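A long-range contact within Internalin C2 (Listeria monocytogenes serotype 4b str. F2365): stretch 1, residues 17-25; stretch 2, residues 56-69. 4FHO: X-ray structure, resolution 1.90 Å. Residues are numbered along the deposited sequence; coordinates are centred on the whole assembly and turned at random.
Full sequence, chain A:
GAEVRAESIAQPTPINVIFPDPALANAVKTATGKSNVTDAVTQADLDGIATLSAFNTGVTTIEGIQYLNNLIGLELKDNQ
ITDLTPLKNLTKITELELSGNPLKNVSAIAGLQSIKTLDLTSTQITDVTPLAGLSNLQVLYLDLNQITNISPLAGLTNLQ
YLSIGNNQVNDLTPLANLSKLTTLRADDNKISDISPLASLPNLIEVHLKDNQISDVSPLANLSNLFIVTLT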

ATOM      1  N   VAL A  17      -5.105 -26.912  -4.070  1.00 73.39           N
ATOM      2  CA  VAL A  17      -3.719 -27.305  -4.413  1.00 73.95           C
ATOM      3  C   VAL A  17      -2.945 -26.052  -4.798  1.00 73.71           C
ATOM      4  O   VAL A  17      -1.868 -25.800  -4.252  1.00 76.59           O
ATOM      5  CB  VAL A  17      -3.659 -28.299  -5.599  1.00 76.94           C
ATOM      6  CG1 VAL A  17      -2.223 -28.512  -6.092  1.00 80.99           C
ATOM      7  CG2 VAL A  17      -4.288 -29.637  -5.222  1.00 82.32           C
ATOM      8  N   ILE A  18      -3.500 -25.298  -5.756  1.00 72.19           N
ATOM      9  CA  ILE A  18      -2.929 -24.022  -6.246  1.00 70.08           C
ATOM     10  C   ILE A  18      -2.809 -22.999  -5.104  1.00 70.38           C
ATOM     11  O   ILE A  18      -1.776 -22.367  -4.958  1.00 68.37           O
ATOM     12  CB  ILE A  18      -3.801 -23.378  -7.362  1.00 70.51           C
ATOM     13  CG1 ILE A  18      -3.945 -24.273  -8.596  1.00 74.04           C
ATOM     14  CG2 ILE A  18      -3.212 -22.048  -7.832  1.00 70.71           C
ATOM     15  CD1 ILE A  18      -5.103 -23.835  -9.470  1.00 72.90           C
ATOM     16  N   PHE A  19      -3.883 -22.838  -4.324  1.00 67.79           N
ATOM     17  CA  PHE A  19      -3.943 -21.911  -3.180  1.00 63.71           C
ATOM     18  C   PHE A  19      -4.001 -22.743  -1.896  1.00 69.74           C
ATOM     19  O   PHE A  19      -5.100 -23.115  -1.451  1.00 65.71           O
ATOM     20  CB  PHE A  19      -5.157 -21.001  -3.292  1.00 60.43           C
ATOM     21  CG  PHE A  19      -5.142 -20.131  -4.509  1.00 68.41           C
ATOM     22  CD1 PHE A  19      -4.536 -18.875  -4.476  1.00 62.66           C
ATOM     23  CD2 PHE A  19      -5.725 -20.563  -5.704  1.00 68.61           C
ATOM     24  CE1 PHE A  19      -4.522 -18.064  -5.607  1.00 62.87           C
ATOM     25  CE2 PHE A  19      -5.703 -19.755  -6.841  1.00 72.20           C
ATOM     26  CZ  PHE A  19      -5.096 -18.503  -6.793  1.00 64.63           C
ATOM     27  N   PRO A  20      -2.821 -23.081  -1.318  1.00 65.04           N
ATOM     28  CA  PRO A  20      -2.837 -23.946  -0.123  1.00 66.82           C
ATOM     29  C   PRO A  20      -3.471 -23.344   1.140  1.00 60.45           C
ATOM     30  O   PRO A  20      -3.959 -24.094   1.970  1.00 65.71           O
ATOM     31  CB  PRO A  20      -1.355 -24.304   0.081  1.00 70.44           C
ATOM     32  CG  PRO A  20      -0.592 -23.293  -0.688  1.00 72.33           C
ATOM     33  CD  PRO A  20      -1.454 -22.959  -1.862  1.00 69.37           C
ATOM     34  N   ASP A  21      -3.498 -22.021   1.260  1.00 61.10           N
ATOM     35  CA  ASP A  21      -4.180 -21.360   2.375  1.00 62.94           C
ATOM     36  C   ASP A  21      -5.711 -21.513   2.222  1.00 62.62           C
ATOM     37  O   ASP A  21      -6.256 -20.988   1.260  1.00 62.59           O
ATOM     38  CB  ASP A  21      -3.804 -19.882   2.429  1.00 58.12           C
ATOM     39  CG  ASP A  21      -4.216 -19.234   3.709  1.00 61.30           C
ATOM     40  OD1 ASP A  21      -5.431 -18.962   3.864  1.00 68.61           O
ATOM     41  OD2 ASP A  21      -3.324 -18.974   4.553  1.00 70.10           O
ATOM     42  N   PRO A  22      -6.401 -22.199   3.172  1.00 63.60           N
ATOM     43  CA  PRO A  22      -7.864 -22.399   3.034  1.00 64.77           C
ATOM     44  C   PRO A  22      -8.701 -21.121   2.905  1.00 58.04           C
ATOM     45  O   PRO A  22      -9.665 -21.112   2.128  1.00 56.22           O
ATOM     46  CB  PRO A  22      -8.247 -23.176   4.307  1.00 66.62           C
ATOM     47  CG  PRO A  22      -6.995 -23.837   4.730  1.00 72.79           C
ATOM     48  CD  PRO A  22      -5.904 -22.860   4.392  1.00 65.75           C
ATOM     49  N   ALA A  23      -8.324 -20.061   3.627  1.00 58.82           N
ATOM     50  CA  ALA A  23      -9.016 -18.757   3.522  1.00 59.13           C
ATOM     51  C   ALA A  23      -8.895 -18.150   2.127  1.00 62.86           C
ATOM     52  O   ALA A  23      -9.879 -17.663   1.560  1.00 58.66           O
ATOM     53  CB  ALA A  23      -8.487 -17.772   4.563  1.00 60.22           C
ATOM     54  N   LEU A  24      -7.699 -18.204   1.561  1.00 55.45           N
ATOM     55  CA  LEU A  24      -7.474 -17.652   0.226  1.00 56.01           C
ATOM     56  C   LEU A  24      -8.106 -18.536  -0.854  1.00 55.44           C
ATOM     57  O   LEU A  24      -8.687 -18.015  -1.804  1.00 55.11           O
ATOM     58  CB  LEU A  24      -5.984 -17.428  -0.041  1.00 58.67           C
ATOM     59  CG  LEU A  24      -5.637 -16.494  -1.200  1.00 61.79           C
ATOM     60  CD1 LEU A  24      -6.185 -15.099  -0.942  1.00 59.64           C
ATOM     61  CD2 LEU A  24      -4.132 -16.440  -1.404  1.00 61.84           C
ATOM     62  N   ALA A  25      -8.002 -19.854  -0.673  1.00 55.83           N
ATOM     63  CA  ALA A  25      -8.733 -20.852  -1.462  1.00 59.74           C
ATOM     64  C   ALA A  25     -10.219 -20.552  -1.501  1.00 58.75           C
ATOM     65  O   ALA A  25     -10.820 -20.585  -2.571  1.00 60.18           O
ATOM     66  CB  ALA A  25      -8.515 -22.252  -0.898  1.00 60.11           C
ATOM     67  N   ASN A  56      -9.374 -10.086   6.999  1.00 50.44           N
ATOM     68  CA  ASN A  56      -9.600 -10.638   8.353  1.00 53.94           C
ATOM     69  C   ASN A  56     -10.079 -12.105   8.408  1.00 53.84           C
ATOM     70  O   ASN A  56     -11.009 -12.428   9.134  1.00 49.82           O
ATOM     71  CB  ASN A  56     -10.559  -9.699   9.135  1.00 56.45           C
ATOM     72  CG  ASN A  56     -10.577  -9.979  10.639  1.00 65.64           C
ATOM     73  OD1 ASN A  56      -9.568 -10.378  11.227  1.00 65.27           O
ATOM     74  ND2 ASN A  56     -11.738  -9.804  11.258  1.00 76.27           N
ATOM     75  N   THR A  57      -9.429 -12.973   7.633  1.00 52.40           N
ATOM     76  CA  THR A  57      -9.807 -14.390   7.497  1.00 55.87           C
ATOM     77  C   THR A  57      -8.674 -15.363   7.826  1.00 53.83           C
ATOM     78  O   THR A  57      -8.792 -16.545   7.547  1.00 52.59           O
ATOM     79  CB  THR A  57     -10.322 -14.693   6.075  1.00 55.01           C
ATOM     80  OG1 THR A  57      -9.311 -14.308   5.116  1.00 56.00           O
ATOM     81  CG2 THR A  57     -11.621 -13.944   5.784  1.00 62.99           C
ATOM     82  N   GLY A  58      -7.603 -14.881   8.437  1.00 53.11           N
ATOM     83  CA  GLY A  58      -6.518 -15.737   8.864  1.00 57.14           C
ATOM     84  C   GLY A  58      -5.597 -16.241   7.765  1.00 52.95           C
ATOM     85  O   GLY A  58      -4.992 -17.267   7.950  1.00 50.11           O
ATOM     86  N   VAL A  59      -5.435 -15.490   6.667  1.00 55.01           N
ATOM     87  CA  VAL A  59      -4.508 -15.864   5.576  1.00 51.19           C
ATOM     88  C   VAL A  59      -3.061 -15.771   6.082  1.00 49.39           C
ATOM     89  O   VAL A  59      -2.660 -14.759   6.629  1.00 49.60           O
ATOM     90  CB  VAL A  59      -4.660 -14.978   4.321  1.00 53.04           C
ATOM     91  CG1 VAL A  59      -3.627 -15.333   3.243  1.00 53.25           C
ATOM     92  CG2 VAL A  59      -6.085 -15.066   3.775  1.00 49.44           C
ATOM     93  N   THR A  60      -2.319 -16.861   5.957  1.00 51.83           N
ATOM     94  CA  THR A  60      -0.891 -16.919   6.322  1.00 56.34           C
ATOM     95  C   THR A  60       0.065 -17.049   5.140  1.00 63.17           C
ATOM     96  O   THR A  60       1.249 -16.840   5.319  1.00 60.91           O
ATOM     97  CB  THR A  60      -0.603 -18.039   7.331  1.00 56.98           C
ATOM     98  OG1 THR A  60      -0.944 -19.316   6.776  1.00 55.74           O
ATOM     99  CG2 THR A  60      -1.408 -17.809   8.566  1.00 54.91           C
ATOM    100  N   THR A  61      -0.434 -17.408   3.960  1.00 58.74           N
ATOM    101  CA  THR A  61       0.383 -17.483   2.750  1.00 59.63           C
ATOM    102  C   THR A  61      -0.463 -17.169   1.527  1.00 58.50           C
ATOM    103  O   THR A  61      -1.620 -17.600   1.437  1.00 54.45           O
ATOM    104  CB  THR A  61       1.050 -18.864   2.577  1.00 60.52           C
ATOM    105  OG1 THR A  61       1.736 -18.913   1.319  1.00 63.46           O
ATOM    106  CG2 THR A  61       0.024 -19.984   2.624  1.00 60.86           C
ATOM    107  N   ILE A  62       0.134 -16.423   0.597  1.00 52.89           N
ATOM    108  CA  ILE A  62      -0.519 -16.045  -0.657  1.00 52.86           C
ATOM    109  C   ILE A  62       0.030 -16.825  -1.855  1.00 57.47           C
ATOM    110  O   ILE A  62      -0.133 -16.393  -2.989  1.00 56.00           O
ATOM    111  CB  ILE A  62      -0.488 -14.512  -0.892  1.00 52.07           C
ATOM    112  CG1 ILE A  62       0.942 -13.963  -1.006  1.00 55.40           C
ATOM    113  CG2 ILE A  62      -1.310 -13.836   0.221  1.00 54.87           C
ATOM    114  CD1 ILE A  62       1.021 -12.529  -1.478  1.00 55.25           C
ATOM    115  N   GLU A  63       0.650 -17.980  -1.599  1.00 60.01           N
ATOM    116  CA  GLU A  63       1.010 -18.934  -2.659  1.00 58.95           C
ATOM    117  C   GLU A  63      -0.198 -19.198  -3.565  1.00 57.20           C
ATOM    118  O   GLU A  63      -1.311 -19.391  -3.081  1.00 55.48           O
ATOM    119  CB  GLU A  63       1.519 -20.254  -2.046  1.00 64.40           C
ATOM    120  CG  GLU A  63       1.872 -21.361  -3.037  1.00 68.26           C
ATOM    121  CD  GLU A  63       2.905 -20.945  -4.066  1.00 68.47           C
ATOM    122  OE1 GLU A  63       3.773 -20.089  -3.745  1.00 75.18           O
ATOM    123  OE2 GLU A  63       2.847 -21.480  -5.192  1.00 71.43           O
ATOM    124  N   GLY A  64       0.042 -19.181  -4.873  1.00 57.21           N
ATOM    125  CA  GLY A  64      -1.000 -19.319  -5.888  1.00 58.20           C
ATOM    126  C   GLY A  64      -1.399 -18.016  -6.554  1.00 55.82           C
ATOM    127  O   GLY A  64      -1.918 -18.041  -7.669  1.00 65.58           O
ATOM    128  N   ILE A  65      -1.207 -16.887  -5.863  1.00 60.82           N
ATOM    129  CA  ILE A  65      -1.548 -15.555  -6.393  1.00 63.45           C
ATOM    130  C   ILE A  65      -0.804 -15.238  -7.692  1.00 63.54           C
ATOM    131  O   ILE A  65      -1.360 -14.536  -8.554  1.00 62.74           O
ATOM    132  CB  ILE A  65      -1.361 -14.428  -5.322  1.00 67.31           C
ATOM    133  CG1 ILE A  65      -2.292 -13.252  -5.577  1.00 72.69           C
ATOM    134  CG2 ILE A  65       0.071 -13.926  -5.266  1.00 84.78           C
ATOM    135  CD1 ILE A  65      -3.701 -13.517  -5.126  1.00 84.20           C
ATOM    136  N   GLN A  66       0.415 -15.788  -7.848  1.00 60.26           N
ATOM    137  CA  GLN A  66       1.224 -15.618  -9.059  1.00 64.21           C
ATOM    138  C   GLN A  66       0.505 -15.976 -10.366  1.00 66.00           C
ATOM    139  O   GLN A  66       0.849 -15.439 -11.422  1.00 72.77           O
ATOM    140  CB  GLN A  66       2.578 -16.377  -8.953  1.00 63.64           C
ATOM    141  CG  GLN A  66       2.534 -17.899  -8.921  1.00 66.53           C
ATOM    142  CD  GLN A  66       2.502 -18.511  -7.533  1.00 64.80           C
ATOM    143  OE1 GLN A  66       1.834 -18.004  -6.627  1.00 62.60           O
ATOM    144  NE2 GLN A  66       3.195 -19.642  -7.372  1.00 64.03           N
ATOM    145  N   TYR A  67      -0.481 -16.882 -10.276  1.00 68.90           N
ATOM    146  CA  TYR A  67      -1.281 -17.326 -11.431  1.00 70.09           C
ATOM    147  C   TYR A  67      -2.408 -16.360 -11.788  1.00 66.22           C
ATOM    148  O   TYR A  67      -2.981 -16.471 -12.873  1.00 67.92           O
ATOM    149  CB  TYR A  67      -1.839 -18.745 -11.214  1.00 62.93           C
ATOM    150  CG  TYR A  67      -0.767 -19.772 -10.968  1.00 66.11           C
ATOM    151  CD1 TYR A  67       0.087 -20.179 -12.010  1.00 67.53           C
ATOM    152  CD2 TYR A  67      -0.570 -20.333  -9.700  1.00 63.97           C
ATOM    153  CE1 TYR A  67       1.112 -21.101 -11.784  1.00 73.36           C
ATOM    154  CE2 TYR A  67       0.425 -21.280  -9.474  1.00 72.03           C
ATOM    155  CZ  TYR A  67       1.265 -21.662 -10.521  1.00 73.29           C
ATOM    156  OH  TYR A  67       2.257 -22.587 -10.294  1.00 83.53           O
ATOM    157  N   LEU A  68      -2.724 -15.416 -10.900  1.00 63.33           N
ATOM    158  CA  LEU A  68      -3.759 -14.419 -11.171  1.00 64.03           C
ATOM    159  C   LEU A  68      -3.138 -13.257 -11.977  1.00 68.85           C
ATOM    160  O   LEU A  68      -2.921 -12.164 -11.444  1.00 74.64           O
ATOM    161  CB  LEU A  68      -4.436 -13.975  -9.865  1.00 67.33           C
ATOM    162  CG  LEU A  68      -4.933 -15.101  -8.943  1.00 61.99           C
ATOM    163  CD1 LEU A  68      -5.666 -14.497  -7.761  1.00 58.31           C
ATOM    164  CD2 LEU A  68      -5.829 -16.092  -9.657  1.00 66.01           C
ATOM    165  N   ASN A  69      -2.893 -13.514 -13.272  1.00 72.70           N
ATOM    166  CA  ASN A  69      -2.171 -12.572 -14.166  1.00 73.91           C
ATOM    167  C   ASN A  69      -2.841 -11.199 -14.285  1.00 74.54           C
ATOM    168  O   ASN A  69      -2.161 -10.180 -14.231  1.00 73.16           O
ATOM    169  CB  ASN A  69      -1.975 -13.146 -15.577  1.00 84.64           C
ATOM    170  CG  ASN A  69      -1.118 -14.389 -15.592  1.00 80.39           C
ATOM    171  OD1 ASN A  69       0.059 -14.361 -15.211  1.00 74.73           O
ATOM    172  ND2 ASN A  69      -1.707 -15.495 -16.023  1.00 77.68           N
TER
HETATM  173  O   HOH W   1       0.594 -22.935  -6.271  1.00 67.25           O
HETATM  174  O   HOH W   2      -2.452 -19.794  -0.336  1.00 58.06           O

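A polar group buried between two segments of chain must find partners there, and Internalin C2 illustrates how one carboxylate can serve both sides of such a contact. Asp21 sits at the N-cap position of the helix beginning at Pro22. Its OD1 stays within its own stretch, capping the helix through weak hydrogen bonds from Ala23 N (3.1 Å) and Leu24 N (3.3 Å). OD2 faces the other stretch and accepts from Thr60 N at 2.7 Å, with a nearly straight N-H...O angle of 164°; Thr61 N adds a weak bond to the same Asp21 OD2 at 3.3 Å. Two consecutive loop amides thus share one carboxylate oxygen from a residue distant in sequence, Thr60 N firmly and Thr61 N weakly.

Water supplies further partners: it joins a donor to distant carbonyls in one place, and supplies protons to two acceptors in another. One molecule accepts from Asp21 N at 2.9 Å and donates to two carbonyls of the second stretch, Thr61 O (2.9 Å) and Glu63 O (3.0 Å). Another donates to Ile18 O (2.8 Å) and Glu63 OE2 (2.9 Å). That same Glu63 OE2 accepts from Gln66 NE2 at 2.9 Å, while Gln66 OE1 accepts from Gly64 N at 2.8 Å, so the Gln66 amide uses both its ends to hold the turn from Ile62 to Ile65. This type II turn is closed by Ile65 N donating to Ile62 O at 3.1 Å.

Gly64 lets the backbones come close. Its CA lies over one face of the Phe19 ring, 4.1 Å from the centroid, a CH-pi contact; a CB here would clash with Ile18 O and Phe19 CD1. Apolar contacts fill in around the polar network: Phe19 CZ meets Leu68 CD2 at 3.8 Å, Ile18 CG2 meets Tyr67 CD2 at 3.7 Å, and Ala23 CB meets Val59 CG2 at 3.7 Å.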